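Local atomic coordinates of putative sugar isomerase (Parabacteroides distasonis, PDB entry 3LMZ), a protein that is of unproven function but, with its xylose isomerase-like TIM-barrel fold, probably isomerises a sugar. Residues H189-T194 and E231-M236; K121-D126 and D153-I158. One frame throughout, in Å; residues are numbered along the deposited sequence.

Interaction 1. Residues H189-T194 and E231-M236; sequences HIKDVT and EYEKDM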
# COMPACT_ATOMS: atom_id res chain seq x y z
N HIS A 189 14.61 11.23 0.59
CA HIS A 189 13.91 10.25 1.43
C HIS A 189 12.46 10.68 1.50
O HIS A 189 12.12 11.77 2.03
CB HIS A 189 14.57 10.17 2.83
CG HIS A 189 15.91 9.52 2.82
ND1 HIS A 189 16.63 9.25 3.96
CD2 HIS A 189 16.63 9.00 1.79
CE1 HIS A 189 17.76 8.62 3.63
NE2 HIS A 189 17.78 8.45 2.32
N ILE A 190 11.59 9.75 1.09
CA ILE A 190 10.14 9.88 1.23
C ILE A 190 9.74 9.16 2.49
O ILE A 190 10.33 8.12 2.85
CB ILE A 190 9.35 9.41 -0.02
CG1 ILE A 190 9.71 7.98 -0.42
CG2 ILE A 190 9.62 10.38 -1.20
CD1 ILE A 190 8.74 7.41 -1.40
N LYS A 191 8.78 9.75 3.21
CA LYS A 191 8.24 9.24 4.48
C LYS A 191 7.12 10.22 4.81
O LYS A 191 6.99 11.29 4.17
CB LYS A 191 9.31 9.25 5.60
CG LYS A 191 9.96 10.62 5.81
CD LYS A 191 11.05 10.62 6.88
CE LYS A 191 12.25 9.79 6.48
NZ LYS A 191 13.42 10.05 7.45
N ASP A 192 6.29 9.79 5.75
CA ASP A 192 5.24 10.64 6.23
C ASP A 192 5.34 10.87 7.74
O ASP A 192 5.92 10.07 8.46
CB ASP A 192 3.87 10.05 5.88
CG ASP A 192 2.78 11.10 5.58
OD1 ASP A 192 2.96 12.32 5.93
OD2 ASP A 192 1.66 10.66 5.06
N VAL A 193 4.76 11.95 8.22
CA VAL A 193 4.83 12.39 9.62
C VAL A 193 3.47 12.88 10.09
O VAL A 193 2.68 13.39 9.28
CB VAL A 193 5.95 13.50 9.78
CG1 VAL A 193 7.34 12.86 9.53
CG2 VAL A 193 5.66 14.76 8.91
N THR A 194 3.24 12.88 11.41
CA THR A 194 1.91 13.20 11.97
C THR A 194 1.73 14.70 12.25
O THR A 194 0.62 15.14 12.48
CB THR A 194 1.66 12.41 13.25
OG1 THR A 194 2.65 12.79 14.23
CG2 THR A 194 1.77 10.89 13.00
N GLU A 231 12.16 5.76 3.50
CA GLU A 231 12.84 5.56 4.78
C GLU A 231 11.77 5.46 5.86
O GLU A 231 11.26 6.44 6.39
CB GLU A 231 13.84 6.67 5.09
CG GLU A 231 14.69 6.36 6.29
CD GLU A 231 15.86 7.32 6.44
OE1 GLU A 231 15.60 8.55 6.56
OE2 GLU A 231 17.00 6.83 6.46
N TYR A 232 11.39 4.22 6.12
CA TYR A 232 10.25 3.91 7.00
C TYR A 232 10.70 3.67 8.43
O TYR A 232 11.43 2.71 8.70
CB TYR A 232 9.46 2.69 6.50
CG TYR A 232 8.15 2.54 7.19
CD1 TYR A 232 7.15 3.44 6.93
CD2 TYR A 232 7.89 1.52 8.05
CE1 TYR A 232 5.89 3.37 7.63
CE2 TYR A 232 6.64 1.39 8.70
CZ TYR A 232 5.67 2.35 8.52
OH TYR A 232 4.45 2.23 9.15
N GLU A 233 10.32 4.58 9.36
CA GLU A 233 10.86 4.62 10.73
C GLU A 233 9.77 4.45 11.77
O GLU A 233 9.72 5.11 12.79
CB GLU A 233 11.62 5.93 10.97
CG GLU A 233 12.71 6.17 9.92
CD GLU A 233 13.38 7.56 9.95
OE1 GLU A 233 12.73 8.68 10.15
OE2 GLU A 233 14.60 7.49 9.67
N LYS A 234 8.87 3.57 11.50
CA LYS A 234 7.82 3.16 12.41
C LYS A 234 7.83 1.64 12.46
O LYS A 234 8.14 0.99 11.46
CB LYS A 234 6.49 3.66 11.87
CG LYS A 234 5.24 3.08 12.60
CD LYS A 234 3.98 3.76 12.19
CE LYS A 234 2.71 3.15 12.88
NZ LYS A 234 1.51 3.99 12.55
N ASP A 235 7.55 1.03 13.62
CA ASP A 235 7.48 -0.41 13.78
C ASP A 235 8.74 -1.13 13.24
O ASP A 235 8.66 -2.12 12.53
CB ASP A 235 6.24 -0.96 13.08
CG ASP A 235 4.95 -0.49 13.72
OD1 ASP A 235 4.91 -0.24 14.96
OD2 ASP A 235 3.95 -0.37 12.99
N MSE A 236 9.92 -0.56 13.50
CA MSE A 236 11.12 -0.98 12.81
C MSE A 236 11.56 -2.42 13.12
O MSE A 236 12.35 -2.97 12.36
CB MSE A 236 12.29 -0.00 13.07
CG MSE A 236 11.97 1.42 12.62
SE MSE A 236 13.51 2.53 12.51
CE MSE A 236 14.12 1.90 10.79

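Interaction 2. Residues K121-D126 and D153-I158; sequences KVKEYD and DLDPRI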
# COMPACT_ATOMS: atom_id res chain seq x y z
N LYS A 121 37.10 16.37 -2.53
CA LYS A 121 36.90 14.98 -2.91
C LYS A 121 35.89 14.81 -4.07
O LYS A 121 36.15 14.00 -4.97
CB LYS A 121 36.50 14.15 -1.67
CG LYS A 121 37.69 13.91 -0.71
CD LYS A 121 38.62 12.82 -1.28
CE LYS A 121 39.93 12.68 -0.58
NZ LYS A 121 40.67 11.45 -1.09
N VAL A 122 34.87 15.66 -4.13
CA VAL A 122 33.98 15.56 -5.26
C VAL A 122 34.73 15.95 -6.53
O VAL A 122 34.45 15.36 -7.58
CB VAL A 122 32.61 16.34 -5.18
CG1 VAL A 122 31.74 15.86 -4.01
CG2 VAL A 122 32.78 17.82 -5.06
N LYS A 123 35.72 16.87 -6.47
CA LYS A 123 36.54 17.21 -7.64
C LYS A 123 37.44 16.05 -8.06
O LYS A 123 37.62 15.78 -9.23
CB LYS A 123 37.36 18.45 -7.32
CG LYS A 123 36.52 19.72 -7.30
CD LYS A 123 37.34 20.95 -6.87
CE LYS A 123 36.67 22.27 -7.19
NZ LYS A 123 35.31 22.50 -6.51
N GLU A 124 38.02 15.38 -7.07
CA GLU A 124 38.94 14.29 -7.30
C GLU A 124 38.24 13.11 -7.96
O GLU A 124 38.78 12.45 -8.87
CB GLU A 124 39.59 13.87 -5.99
CG GLU A 124 40.50 12.68 -6.12
CD GLU A 124 41.09 12.17 -4.84
OE1 GLU A 124 40.76 12.69 -3.75
OE2 GLU A 124 41.90 11.20 -4.90
N TYR A 125 37.03 12.78 -7.52
CA TYR A 125 36.33 11.56 -7.91
C TYR A 125 35.21 11.78 -8.95
O TYR A 125 34.75 10.82 -9.57
CB TYR A 125 35.72 10.86 -6.70
CG TYR A 125 36.69 10.11 -5.88
CD1 TYR A 125 37.48 10.78 -4.96
CD2 TYR A 125 36.85 8.74 -6.01
CE1 TYR A 125 38.42 10.10 -4.20
CE2 TYR A 125 37.76 8.03 -5.24
CZ TYR A 125 38.56 8.72 -4.34
OH TYR A 125 39.49 8.03 -3.60
N ASP A 126 34.77 13.01 -9.12
CA ASP A 126 33.61 13.36 -9.94
C ASP A 126 32.37 12.58 -9.49
O ASP A 126 31.70 11.90 -10.30
CB ASP A 126 33.86 13.11 -11.43
CG ASP A 126 32.76 13.70 -12.32
OD1 ASP A 126 31.99 14.67 -11.92
OD2 ASP A 126 32.65 13.21 -13.48
N ASP A 153 27.70 28.00 -2.26
CA ASP A 153 28.90 28.60 -2.78
C ASP A 153 30.03 27.59 -3.08
O ASP A 153 31.13 28.00 -3.50
CB ASP A 153 29.41 29.69 -1.83
CG ASP A 153 28.57 30.94 -1.86
OD1 ASP A 153 27.80 31.18 -2.82
OD2 ASP A 153 28.68 31.71 -0.86
N LEU A 154 29.76 26.31 -2.81
CA LEU A 154 30.73 25.26 -2.99
C LEU A 154 30.48 24.52 -4.33
O LEU A 154 29.62 24.92 -5.11
CB LEU A 154 30.71 24.28 -1.82
CG LEU A 154 30.97 24.92 -0.45
CD1 LEU A 154 30.95 23.83 0.61
CD2 LEU A 154 32.30 25.74 -0.45
N ASP A 155 31.21 23.46 -4.59
CA ASP A 155 31.12 22.76 -5.85
C ASP A 155 29.64 22.39 -6.13
O ASP A 155 28.91 21.97 -5.21
CB ASP A 155 31.94 21.48 -5.74
CG ASP A 155 32.18 20.82 -7.07
OD1 ASP A 155 31.20 20.22 -7.58
OD2 ASP A 155 33.31 20.94 -7.61
N PRO A 156 29.21 22.52 -7.39
CA PRO A 156 27.84 22.18 -7.77
C PRO A 156 27.43 20.74 -7.48
O PRO A 156 26.21 20.44 -7.42
CB PRO A 156 27.85 22.42 -9.26
CG PRO A 156 28.86 23.40 -9.49
CD PRO A 156 29.94 23.16 -8.50
N ARG A 157 28.39 19.81 -7.32
CA ARG A 157 28.11 18.42 -7.02
C ARG A 157 27.79 18.09 -5.55
O ARG A 157 27.51 16.95 -5.23
CB ARG A 157 29.25 17.56 -7.56
CG ARG A 157 29.34 17.50 -9.08
CD ARG A 157 30.67 16.97 -9.55
NE ARG A 157 31.75 17.91 -9.25
CZ ARG A 157 32.97 17.85 -9.77
NH1 ARG A 157 33.31 16.91 -10.65
NH2 ARG A 157 33.87 18.80 -9.46
N ILE A 158 27.85 19.10 -4.68
CA ILE A 158 27.48 18.98 -3.29
C ILE A 158 26.09 19.55 -3.08
O ILE A 158 25.79 20.67 -3.44
CB ILE A 158 28.45 19.68 -2.36
CG1 ILE A 158 29.89 19.23 -2.59
CG2 ILE A 158 28.01 19.39 -0.94
CD1 ILE A 158 30.97 20.03 -1.80
O HOH W 1 36.11 16.35 -11.41

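Interaction 1. Residues H189-T194 and E231-M236
Lys191 runs alongside Glu231 in the same direction, and the two meet at their charged ends: Lys191 NZ stands 2.8 Å from Glu231 OE1, on the anti side of that carboxylate. Beyond it the same NZ bridges to Glu233 OE1 at 3.1 Å, coming from above the carboxylate plane, and a third carboxylate, that of Asp163 through OD2, completes its salt bridges. A lysine suits this largely buried place because a long, flexible chain can carry an ammonium with several N-H donors to more than one acid; the bend in its chain at chi3 (67°) swings CE back over Glu231 O, 3.5 Å away. Glu231 OE1 has a second donor, His189 ND1 at 2.9 Å, but that bond is weak, its N-H...O angle 139°, although OE1 lies at the ring edge near its plane. The backbone is joined more simply, Glu231 N giving a straight bond to Ile190 O at 3.1 Å. In the TIM barrel these residues lie at, or just beyond, the C-terminal ends of the neighbouring parallel strands 185-193 and 227-230, where the active sites of such barrels lie. Consistent with a pocket there, a bound citrate, probably from the crystallisation liquor, is hydrogen-bonded to Glu231 OE2. The ring of His189 meets that of His132 as well, on the strand 128-132.

Interaction 2. Residues K121-D126 and D153-I158
The side chain of Asp155 passes those of Val122 and Lys123, on the helix 115-125, in the reverse direction. Its CG is anti to the backbone N (chi1 -167°), lying 3.7 Å from Val122 CG2, while OD2 takes Lys123 NZ at 2.8 Å on its anti lone pair. The lysine reaches this oxygen by a bend at chi4 and has a second partner in Asp119. Aspartate is short enough to serve its own turn too: OD1 accepts from Arg157 N, forming an Asx turn within the type I turn of residues 155-158. This turn leads from the helix 144-151 into the barrel strand 158-163, on the N-terminal side of the strands, where it meets the last turn of an outer helix. After Pro156, Arg157 folds back on Asp155, gripping it side-on, NE to OD1 and NH2 to OD2, each at 2.9 Å. An alanine in place of Asp155 would probably leave Lys123 NZ without one of its two acids, Arg157 N without its acceptor, and the guanidinium without the grip that fixes its rotation. The remaining nitrogen, Arg157 NH1, gives to Asp126 OD1 at 2.9 Å, just past the helix; the acceptor lies in the guanidinium plane, though the two flat groups are turned 64° apart. Val122 O sits 3.6 Å above the centre of the guanidinium, and a water links NH1 to Lys123 O. Arginine suits the place because its flat, many-handed end can meet all of these together. Last, buried Ile158 brings CG1 to 4.1 Å from Val122 CG2, the two side chains crossing at about a right angle.

Overall arrangement
From the N terminus, the chain first reaches interaction 2 at the end of the helix 115-125. It then runs through the strand 128-132 and the helix 144-151 before the turn at 153-158 closes that loop, one beta-alpha unit of the barrel. The strand 158-163 and two helices lead on to 185-193, where interaction 1 opens; it closes at 231-236, after the helix 212-221 and the strand 227-230. The two loops follow in series, neither nesting nor crossing. Their centres lie 30 Å apart on opposite sides of the chain's centre: interaction 2 ties an outer helix to a strand entrance, interaction 1 joins two neighbouring strand exits.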